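Local coordinates for branched-chain amino acid aminotransferase (Thermoproteus uzoniensis, PDB 5CE8) that catalyses pyridoxal-phosphate-dependent transfer of the amino group between branched-chain L-amino acids and 2-oxoglutarate and also accepts R-amines, at the interface of chains A and B and the interface of chains A and C. Numbering follows the deposited sequence. Chains: chain A/B/C, Branched-chain amino acid aminotransferase.

Contacts 1 and 3 belong to the same two-fold symmetric A–B interface, their C-alpha centres about 12 Å apart, and both use helix 167-179 of chain A: A:Leu168 serves both, A:Asn169 faces contact 1 and A:Ile171 contact 3. Contact 2 joins chain A to chain C in the six-copy deposited assembly, about 20 Å from contact 1 and 25 Å from contact 3, all measured between C-alpha centres. The loop around residues 152-158 recurs in contacts 1 and 2, so one segment, in different copies, meets both kinds of neighbour. It may thereby connect pairs of the A–B type into the larger assembly.

Contact 1: the interface of chains A and B. Residues chain A 148-153, 168-169; chain B 152, 154-158.
Loop 148-153 and the start of helix 167-179 of chain A meet loop 152-158 of chain B, in a two-fold symmetric interface of this class-IV PLP aminotransferase. A:Asn169 is the polar centre. Its CG stands anti to the backbone N (chi1 174°), carrying the carboxamide out to the loops of both chains. The ND2 amide nitrogen donates across the interface to the backbone carbonyl B:Met156 O at 2.6 Å, on a lone pair, and within chain A to A:Arg150 O at 2.8 Å. Both acceptors lie near the amide plane, which fixes the rotation of the carboxamide. Its OD1 accepts from A:Val152 N, which lies well above the carbonyl plane, in a more bent bond. The backbone A:Arg150 N donates to B:Ser155 O at 2.9 Å, nearly straight (162° at H) and in the carbonyl plane. B:Met156 runs extended beyond CG along the backbone of loop residues 150-153 of chain A, its SD 3.8 Å from A:Val152 CA and its CE methyl against A:His153 CB. B:Met157, also extended, sets its terminal CE 3.8 Å from A:Asn169 CB. The six-membered ring of A:Trp149 covers the other end: CZ3 lies 3.4 Å from B:Thr154 O, while CH2 touches CD of B:Pro158, the two side chains crossing at about a right angle. The CG2 methyls of A:Val152 and B:Val152 meet obliquely at 3.8 Å.

Contact 2: the interface of chains A and C. Residues chain A 192, 245-248; chain C 73, 154, 158-160, 216.
The N-terminal turn of helix 246-250 of chain A in this class-IV aminotransferase, capped by A:Thr245, inserts A:Glu247 into loop 154-160 of chain C; whether this contact of the deposited assembly is biological the structure alone does not show. A:Glu247 bends at chi2 (100°), so that its carboxylate reaches two parts of that loop. OE1 takes the hydroxyl C:Thr154 OG1 on its syn lone pair at 2.8 Å, and OE2 takes the backbone C:Met160 N on its anti lone pair at 3.0 Å. Water 1 links OE1 to C:Thr154 O, whereas water 2 bonds to A:Gly192 O and A:Arg246 N. The aliphatic stem of A:Glu247 is packed from two directions: CB lies 3.5 Å from C:Met160 CB, and CG 3.6 Å from CB of C:Pro158, which crosses at about a right angle. C:Met160 runs extended to its sulfur (chi2 -178°), which brings SD tip to tip with A:Thr245 OG1 at 3.4 Å; a chi3 bend (70°) sets CE by A:Glu248 CG. The threonine hydroxyl accepts from A:Glu248 N at 3.2 Å, and A:Glu248 OE1 accepts from A:Thr245 N at 2.8 Å. Water 3 lies between A:Glu248 OE2 and C:Glu216 OE1 and could ease repulsion if both are charged.

Contact 3: the interface of chains A and B. Residues chain A 136, 168, 170-172, 174-175, 198; chain B 38, 40, 117, 119.
Apolar packing dominates this patch, with A:Ile171 at its centre. With CG1 anti to the carbonyl carbon (chi1 -72°) and CG2 anti to the backbone N, the CD1 tip presses on B:Phe40 CB at 3.6 Å and touches B:Tyr38 CB, while CG2 meets B:Val119 CG2 at 3.5 Å. B:Phe40 and B:Val119 both cross A:Ile171 at about a right angle. Within chain B the same B:Val119 methyl lies over one face of the B:Phe40 ring, so valine and A:Ile171 lie on the same side of the ring, the isoleucine out beyond its rim. From chain A, A:Leu168 CD1 comes up beside the rim of the ring, 3.7 Å from B:Phe40 CD1. B:Leu117 enters on the other side of A:Ile171: its CD2 lies over the centre of the B:Tyr38 ring, 4.1 Å from A:Ile171 CG1, and its CB meets the A:Ala174 methyl at 4.0 Å. Its remaining branch, CD1, points at A:Ser198, 3.4 Å from the OG hydroxyl.

Among polar groups, A:Ser170 OG donates to the carbonyl A:Ser198 O at 2.8 Å, on a lone pair, which ties the helix to the loop of A:Ser198, which B:Leu117 CD1 touches. The A:Tyr136 side chain crosses B:Leu117 at about a right angle.

Helix 167-179 of chain A thus lays one side against chain B, between the end of helix 34-38 with the following B:Phe40 and the loop carrying B:Leu117 and B:Val119.

Contact 1: the interface of chains A and B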
loop_
_atom_site.group_PDB
_atom_site.type_symbol
_atom_site.label_atom_id
_atom_site.label_comp_id
_atom_site.label_asym_id
_atom_site.label_seq_id
_atom_site.Cartn_x
_atom_site.Cartn_y
_atom_site.Cartn_z
ATOM N N SER A 148 -5.910 5.965 -15.431
ATOM C CA SER A 148 -6.059 6.315 -14.000
ATOM C C SER A 148 -6.431 5.076 -13.166
ATOM O O SER A 148 -6.203 5.111 -11.995
ATOM C CB SER A 148 -7.171 7.354 -13.737
ATOM O OG SER A 148 -8.460 6.845 -14.235
ATOM N N TRP A 149 -7.117 4.095 -13.783
ATOM C CA TRP A 149 -7.485 2.833 -13.232
ATOM C C TRP A 149 -6.348 1.862 -13.075
ATOM O O TRP A 149 -5.663 1.575 -13.985
ATOM C CB TRP A 149 -8.561 2.164 -14.154
ATOM C CG TRP A 149 -9.825 2.979 -14.183
ATOM C CD1 TRP A 149 -10.172 3.838 -15.148
ATOM C CD2 TRP A 149 -10.861 3.006 -13.217
ATOM N NE1 TRP A 149 -11.335 4.410 -14.839
ATOM C CE2 TRP A 149 -11.735 3.971 -13.604
ATOM C CE3 TRP A 149 -11.040 2.427 -11.988
ATOM C CZ2 TRP A 149 -12.897 4.317 -12.830
ATOM C CZ3 TRP A 149 -12.148 2.746 -11.224
ATOM C CH2 TRP A 149 -13.063 3.702 -11.658
ATOM N N ARG A 150 -6.143 1.344 -11.889
ATOM C CA ARG A 150 -5.168 0.313 -11.703
ATOM C C ARG A 150 -5.772 -1.057 -11.976
ATOM O O ARG A 150 -6.958 -1.235 -11.759
ATOM C CB ARG A 150 -4.643 0.342 -10.271
ATOM C CG ARG A 150 -4.044 1.668 -9.862
ATOM C CD ARG A 150 -2.775 1.979 -10.696
ATOM N NE ARG A 150 -1.965 3.115 -10.219
ATOM C CZ ARG A 150 -1.840 4.328 -10.817
ATOM N NH1 ARG A 150 -2.504 4.678 -11.927
ATOM N NH2 ARG A 150 -0.998 5.244 -10.282
ATOM N N ARG A 151 -4.943 -1.983 -12.449
ATOM C CA ARG A 151 -5.327 -3.389 -12.562
ATOM C C ARG A 151 -5.843 -3.971 -11.240
ATOM O O ARG A 151 -5.247 -3.805 -10.180
ATOM C CB ARG A 151 -4.135 -4.218 -13.072
ATOM C CG ARG A 151 -4.314 -5.680 -13.335
ATOM C CD ARG A 151 -5.089 -6.145 -14.603
ATOM N NE ARG A 151 -4.793 -7.576 -14.753
ATOM C CZ ARG A 151 -5.636 -8.566 -15.129
ATOM N NH1 ARG A 151 -6.861 -8.320 -15.540
ATOM N NH2 ARG A 151 -5.204 -9.838 -15.131
ATOM N N VAL A 152 -6.890 -4.740 -11.315
ATOM C CA VAL A 152 -7.512 -5.228 -10.107
ATOM C C VAL A 152 -6.410 -6.169 -9.499
ATOM O O VAL A 152 -5.669 -6.835 -10.264
ATOM C CB VAL A 152 -8.932 -5.851 -10.341
ATOM C CG1 VAL A 152 -8.984 -6.992 -11.248
ATOM C CG2 VAL A 152 -9.516 -6.324 -9.040
ATOM N N HIS A 153 -6.301 -6.210 -8.183
ATOM C CA HIS A 153 -5.196 -6.819 -7.460
ATOM C C HIS A 153 -5.525 -8.276 -7.049
ATOM O O HIS A 153 -6.683 -8.604 -6.774
ATOM C CB HIS A 153 -4.880 -5.972 -6.238
ATOM C CG HIS A 153 -3.542 -6.289 -5.610
ATOM N ND1 HIS A 153 -3.411 -7.079 -4.496
ATOM C CD2 HIS A 153 -2.277 -5.944 -5.976
ATOM C CE1 HIS A 153 -2.139 -7.229 -4.213
ATOM N NE2 HIS A 153 -1.427 -6.519 -5.084
ATOM N N LEU A 168 -14.751 -5.620 -15.842
ATOM C CA LEU A 168 -15.259 -4.322 -15.548
ATOM C C LEU A 168 -14.113 -3.274 -15.368
ATOM O O LEU A 168 -14.114 -2.139 -15.950
ATOM C CB LEU A 168 -16.228 -4.384 -14.335
ATOM C CG LEU A 168 -16.668 -2.973 -13.780
ATOM C CD1 LEU A 168 -17.561 -2.357 -14.834
ATOM C CD2 LEU A 168 -17.512 -2.882 -12.534
ATOM N N ASN A 169 -13.086 -3.733 -14.696
ATOM C CA ASN A 169 -11.781 -2.988 -14.594
ATOM C C ASN A 169 -11.112 -2.715 -15.966
ATOM O O ASN A 169 -10.693 -1.515 -16.285
ATOM C CB ASN A 169 -10.901 -3.810 -13.621
ATOM C CG ASN A 169 -9.462 -3.283 -13.488
ATOM O OD1 ASN A 169 -8.481 -3.940 -13.894
ATOM N ND2 ASN A 169 -9.345 -2.226 -12.788
ATOM N N VAL B 152 -12.698 -5.230 -3.066
ATOM C CA VAL B 152 -12.057 -4.732 -4.261
ATOM C C VAL B 152 -11.970 -3.186 -3.995
ATOM O O VAL B 152 -12.888 -2.611 -3.361
ATOM C CB VAL B 152 -12.760 -5.191 -5.585
ATOM C CG1 VAL B 152 -14.153 -4.784 -5.739
ATOM C CG2 VAL B 152 -12.031 -4.643 -6.780
ATOM N N THR B 154 -11.431 1.029 -4.660
ATOM C CA THR B 154 -11.926 2.133 -5.561
ATOM C C THR B 154 -10.995 2.495 -6.762
ATOM O O THR B 154 -11.492 2.893 -7.855
ATOM C CB THR B 154 -12.294 3.422 -4.694
ATOM O OG1 THR B 154 -12.795 4.522 -5.481
ATOM C CG2 THR B 154 -10.994 3.982 -3.963
ATOM N N SER B 155 -9.656 2.414 -6.533
ATOM C CA SER B 155 -8.589 2.617 -7.547
ATOM C C SER B 155 -8.663 1.629 -8.707
ATOM O O SER B 155 -8.026 1.848 -9.742
ATOM C CB SER B 155 -7.174 2.469 -6.935
ATOM O OG SER B 155 -6.878 1.110 -6.608
ATOM N N MET B 156 -9.444 0.557 -8.538
ATOM C CA MET B 156 -9.573 -0.506 -9.530
ATOM C C MET B 156 -10.985 -0.807 -10.071
ATOM O O MET B 156 -11.114 -1.140 -11.268
ATOM C CB MET B 156 -9.028 -1.801 -8.867
ATOM C CG MET B 156 -7.622 -1.687 -8.323
ATOM S SD MET B 156 -7.313 -2.970 -7.039
ATOM C CE MET B 156 -5.781 -2.207 -6.534
ATOM N N MET B 157 -12.029 -0.697 -9.225
ATOM C CA MET B 157 -13.417 -0.659 -9.719
ATOM C C MET B 157 -14.272 0.277 -8.851
ATOM O O MET B 157 -13.922 0.475 -7.704
ATOM C CB MET B 157 -14.047 -2.026 -9.695
ATOM C CG MET B 157 -13.402 -3.140 -10.577
ATOM S SD MET B 157 -14.349 -4.638 -10.244
ATOM C CE MET B 157 -13.464 -5.584 -11.437
ATOM N N PRO B 158 -15.435 0.732 -9.367
ATOM C CA PRO B 158 -16.199 1.777 -8.674
ATOM C C PRO B 158 -17.179 1.169 -7.742
ATOM O O PRO B 158 -18.371 1.057 -8.036
ATOM C CB PRO B 158 -16.833 2.623 -9.818
ATOM C CG PRO B 158 -16.728 1.821 -10.973
ATOM C CD PRO B 158 -15.692 0.765 -10.798
#

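Contact 2: the interface of chains A and C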
loop_
_atom_site.group_PDB
_atom_site.type_symbol
_atom_site.label_atom_id
_atom_site.label_comp_id
_atom_site.label_asym_id
_atom_site.label_seq_id
_atom_site.Cartn_x
_atom_site.Cartn_y
_atom_site.Cartn_z
ATOM N N GLY A 192 2.352 -0.035 -8.719
ATOM C CA GLY A 192 2.781 1.004 -9.644
ATOM C C GLY A 192 3.561 0.581 -10.871
ATOM O O GLY A 192 4.067 1.418 -11.549
ATOM N N THR A 245 8.666 -0.318 -15.198
ATOM C CA THR A 245 8.072 0.927 -14.752
ATOM C C THR A 245 7.532 1.761 -15.957
ATOM O O THR A 245 7.880 1.552 -17.076
ATOM C CB THR A 245 9.088 1.761 -14.042
ATOM O OG1 THR A 245 10.119 2.018 -14.964
ATOM C CG2 THR A 245 9.651 1.000 -12.884
ATOM N N ARG A 246 6.725 2.739 -15.638
ATOM C CA ARG A 246 6.394 3.753 -16.537
ATOM C C ARG A 246 7.610 4.457 -17.251
ATOM O O ARG A 246 7.591 4.583 -18.428
ATOM C CB ARG A 246 5.538 4.677 -15.774
ATOM C CG ARG A 246 5.152 6.012 -16.361
ATOM C CD ARG A 246 4.374 6.650 -15.184
ATOM N NE ARG A 246 3.417 7.360 -15.855
ATOM C CZ ARG A 246 2.161 7.528 -15.582
ATOM N NH1 ARG A 246 1.586 7.300 -14.393
ATOM N NH2 ARG A 246 1.576 8.133 -16.602
ATOM N N GLU A 247 8.615 4.851 -16.495
ATOM C CA GLU A 247 9.903 5.344 -17.021
ATOM C C GLU A 247 10.586 4.468 -18.082
ATOM O O GLU A 247 11.003 4.976 -19.095
ATOM C CB GLU A 247 10.902 5.727 -15.881
ATOM C CG GLU A 247 10.264 6.698 -14.845
ATOM C CD GLU A 247 9.842 5.947 -13.661
ATOM O OE1 GLU A 247 8.762 5.303 -13.743
ATOM O OE2 GLU A 247 10.621 5.976 -12.709
ATOM N N GLU A 248 10.573 3.172 -17.928
ATOM C CA GLU A 248 11.149 2.216 -18.889
ATOM C C GLU A 248 10.240 2.145 -20.094
ATOM O O GLU A 248 10.706 1.894 -21.194
ATOM C CB GLU A 248 11.306 0.812 -18.282
ATOM C CG GLU A 248 12.268 0.796 -17.122
ATOM C CD GLU A 248 12.283 -0.509 -16.412
ATOM O OE1 GLU A 248 11.173 -1.073 -16.189
ATOM O OE2 GLU A 248 13.422 -0.951 -15.998
ATOM N N ILE C 73 11.495 11.599 -20.410
ATOM C CA ILE C 73 10.703 11.000 -19.411
ATOM C C ILE C 73 9.850 12.104 -18.763
ATOM O O ILE C 73 8.685 11.856 -18.498
ATOM C CB ILE C 73 11.559 10.258 -18.330
ATOM C CG1 ILE C 73 12.214 8.962 -18.874
ATOM C CG2 ILE C 73 10.729 10.007 -17.094
ATOM C CD1 ILE C 73 13.321 8.388 -17.987
ATOM N N THR C 154 7.463 5.879 -8.158
ATOM C CA THR C 154 7.146 5.870 -9.560
ATOM C C THR C 154 5.662 6.268 -9.902
ATOM O O THR C 154 5.412 6.969 -10.890
ATOM C CB THR C 154 7.596 4.522 -10.177
ATOM O OG1 THR C 154 7.245 4.495 -11.537
ATOM C CG2 THR C 154 6.857 3.374 -9.630
ATOM N N PRO C 158 8.485 10.383 -11.910
ATOM C CA PRO C 158 9.325 9.493 -12.701
ATOM C C PRO C 158 10.745 9.457 -12.209
ATOM O O PRO C 158 11.637 10.102 -12.787
ATOM C CB PRO C 158 9.235 10.075 -14.091
ATOM C CG PRO C 158 9.068 11.497 -13.873
ATOM C CD PRO C 158 8.419 11.712 -12.504
ATOM N N VAL C 159 10.933 8.671 -11.150
ATOM C CA VAL C 159 12.136 8.673 -10.396
ATOM C C VAL C 159 13.385 8.174 -11.218
ATOM O O VAL C 159 14.481 8.599 -10.937
ATOM C CB VAL C 159 11.997 8.005 -8.974
ATOM C CG1 VAL C 159 11.110 8.815 -8.022
ATOM C CG2 VAL C 159 11.533 6.557 -9.046
ATOM N N MET C 160 13.194 7.399 -12.285
ATOM C CA MET C 160 14.290 7.021 -13.141
ATOM C C MET C 160 14.800 8.252 -13.933
ATOM O O MET C 160 15.874 8.145 -14.467
ATOM C CB MET C 160 13.916 5.904 -14.124
ATOM C CG MET C 160 13.636 4.579 -13.359
ATOM S SD MET C 160 13.230 3.112 -14.295
ATOM C CE MET C 160 14.872 2.907 -14.993
ATOM N N GLU C 216 13.591 -1.737 -11.262
ATOM C CA GLU C 216 12.166 -1.543 -10.914
ATOM C C GLU C 216 11.852 -1.079 -9.504
ATOM O O GLU C 216 10.745 -0.676 -9.279
ATOM C CB GLU C 216 11.324 -2.815 -11.205
ATOM C CG GLU C 216 11.765 -4.081 -10.487
ATOM C CD GLU C 216 12.853 -4.957 -11.144
ATOM O OE1 GLU C 216 13.544 -4.583 -12.141
ATOM O OE2 GLU C 216 12.943 -6.113 -10.638
HETATM O O HOH W 1 6.741 7.201 -13.355
HETATM O O HOH W 2 5.468 3.436 -12.834
HETATM O O HOH W 3 12.880 -3.261 -14.585
#

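Contact 3: the interface of chains A and B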
loop_
_atom_site.group_PDB
_atom_site.type_symbol
_atom_site.label_atom_id
_atom_site.label_comp_id
_atom_site.label_asym_id
_atom_site.label_seq_id
_atom_site.Cartn_x
_atom_site.Cartn_y
_atom_site.Cartn_z
ATOM N N TYR A 136 -8.039 -6.318 -34.414
ATOM C CA TYR A 136 -8.483 -5.601 -33.144
ATOM C C TYR A 136 -7.810 -4.226 -32.908
ATOM O O TYR A 136 -8.405 -3.309 -32.314
ATOM C CB TYR A 136 -8.218 -6.463 -31.875
ATOM C CG TYR A 136 -8.874 -5.972 -30.570
ATOM C CD1 TYR A 136 -10.231 -5.647 -30.541
ATOM C CD2 TYR A 136 -8.157 -5.892 -29.360
ATOM C CE1 TYR A 136 -10.880 -5.249 -29.374
ATOM C CE2 TYR A 136 -8.792 -5.447 -28.160
ATOM C CZ TYR A 136 -10.157 -5.153 -28.175
ATOM O OH TYR A 136 -10.847 -4.745 -27.051
ATOM N N LEU A 168 -14.751 -5.620 -15.842
ATOM C CA LEU A 168 -15.259 -4.322 -15.548
ATOM C C LEU A 168 -14.113 -3.274 -15.368
ATOM O O LEU A 168 -14.114 -2.139 -15.950
ATOM C CB LEU A 168 -16.228 -4.384 -14.335
ATOM C CG LEU A 168 -16.668 -2.973 -13.780
ATOM C CD1 LEU A 168 -17.561 -2.357 -14.834
ATOM C CD2 LEU A 168 -17.512 -2.882 -12.534
ATOM N N SER A 170 -11.057 -3.790 -16.811
ATOM C CA SER A 170 -10.566 -3.676 -18.171
ATOM C C SER A 170 -11.444 -2.734 -19.014
ATOM O O SER A 170 -10.885 -1.960 -19.786
ATOM C CB SER A 170 -10.393 -5.031 -18.892
ATOM O OG SER A 170 -9.317 -5.751 -18.312
ATOM N N ILE A 171 -12.786 -2.770 -18.864
ATOM C CA ILE A 171 -13.633 -1.840 -19.566
ATOM C C ILE A 171 -13.389 -0.403 -19.095
ATOM O O ILE A 171 -13.243 0.524 -19.887
ATOM C CB ILE A 171 -15.108 -2.176 -19.414
ATOM C CG1 ILE A 171 -15.446 -3.418 -20.212
ATOM C CG2 ILE A 171 -15.961 -1.030 -19.889
ATOM C CD1 ILE A 171 -16.769 -3.973 -19.942
ATOM N N MET A 172 -13.353 -0.203 -17.792
ATOM C CA MET A 172 -12.971 1.125 -17.256
ATOM C C MET A 172 -11.722 1.625 -17.973
ATOM O O MET A 172 -11.710 2.728 -18.535
ATOM C CB MET A 172 -12.676 1.115 -15.739
ATOM C CG MET A 172 -13.783 0.828 -14.795
ATOM S SD MET A 172 -15.246 1.844 -14.854
ATOM C CE MET A 172 -16.154 1.012 -16.169
ATOM N N ALA A 174 -10.253 0.584 -20.847
ATOM C CA ALA A 174 -10.393 0.640 -22.289
ATOM C C ALA A 174 -11.156 1.888 -22.700
ATOM O O ALA A 174 -10.715 2.647 -23.621
ATOM C CB ALA A 174 -11.111 -0.596 -22.761
ATOM N N VAL A 175 -12.220 2.197 -21.961
ATOM C CA VAL A 175 -13.054 3.348 -22.248
ATOM C C VAL A 175 -12.337 4.628 -21.926
ATOM O O VAL A 175 -12.423 5.579 -22.699
ATOM C CB VAL A 175 -14.404 3.262 -21.514
ATOM C CG1 VAL A 175 -15.190 4.629 -21.481
ATOM C CG2 VAL A 175 -15.207 2.112 -22.124
ATOM N N SER A 198 -5.784 -3.207 -21.704
ATOM C CA SER A 198 -7.112 -3.677 -21.283
ATOM C C SER A 198 -7.364 -5.156 -21.549
ATOM O O SER A 198 -7.959 -5.875 -20.732
ATOM C CB SER A 198 -8.233 -2.781 -21.853
ATOM O OG SER A 198 -8.423 -2.883 -23.262
ATOM N N TYR B 38 -17.960 -9.852 -19.437
ATOM C CA TYR B 38 -17.052 -8.835 -18.826
ATOM C C TYR B 38 -17.558 -8.088 -17.531
ATOM O O TYR B 38 -16.935 -7.097 -17.112
ATOM C CB TYR B 38 -16.718 -7.780 -19.875
ATOM C CG TYR B 38 -16.226 -8.349 -21.166
ATOM C CD1 TYR B 38 -15.192 -9.312 -21.234
ATOM C CD2 TYR B 38 -16.753 -7.897 -22.363
ATOM C CE1 TYR B 38 -14.785 -9.831 -22.462
ATOM C CE2 TYR B 38 -16.382 -8.425 -23.569
ATOM C CZ TYR B 38 -15.400 -9.354 -23.655
ATOM O OH TYR B 38 -15.083 -9.759 -24.946
ATOM N N PHE B 40 -20.157 -6.100 -16.988
ATOM C CA PHE B 40 -20.589 -4.771 -17.206
ATOM C C PHE B 40 -22.127 -4.651 -17.165
ATOM O O PHE B 40 -22.863 -4.786 -18.224
ATOM C CB PHE B 40 -20.088 -4.308 -18.534
ATOM C CG PHE B 40 -20.240 -2.834 -18.721
ATOM C CD1 PHE B 40 -19.382 -1.964 -18.075
ATOM C CD2 PHE B 40 -21.175 -2.292 -19.598
ATOM C CE1 PHE B 40 -19.482 -0.579 -18.277
ATOM C CE2 PHE B 40 -21.334 -0.867 -19.746
ATOM C CZ PHE B 40 -20.482 -0.022 -19.068
ATOM N N LEU B 117 -14.221 -4.738 -25.768
ATOM C CA LEU B 117 -14.392 -4.007 -24.512
ATOM C C LEU B 117 -14.877 -2.581 -24.625
ATOM O O LEU B 117 -15.088 -1.936 -23.589
ATOM C CB LEU B 117 -13.083 -3.977 -23.703
ATOM C CG LEU B 117 -12.473 -5.311 -23.452
ATOM C CD1 LEU B 117 -11.042 -5.080 -23.014
ATOM C CD2 LEU B 117 -13.339 -6.071 -22.474
ATOM N N VAL B 119 -17.558 -0.491 -24.793
ATOM C CA VAL B 119 -19.011 -0.550 -24.581
ATOM C C VAL B 119 -19.689 0.819 -24.738
ATOM O O VAL B 119 -20.921 0.954 -24.652
ATOM C CB VAL B 119 -19.336 -1.275 -23.246
ATOM C CG1 VAL B 119 -18.864 -2.703 -23.329
ATOM C CG2 VAL B 119 -18.749 -0.582 -22.039
#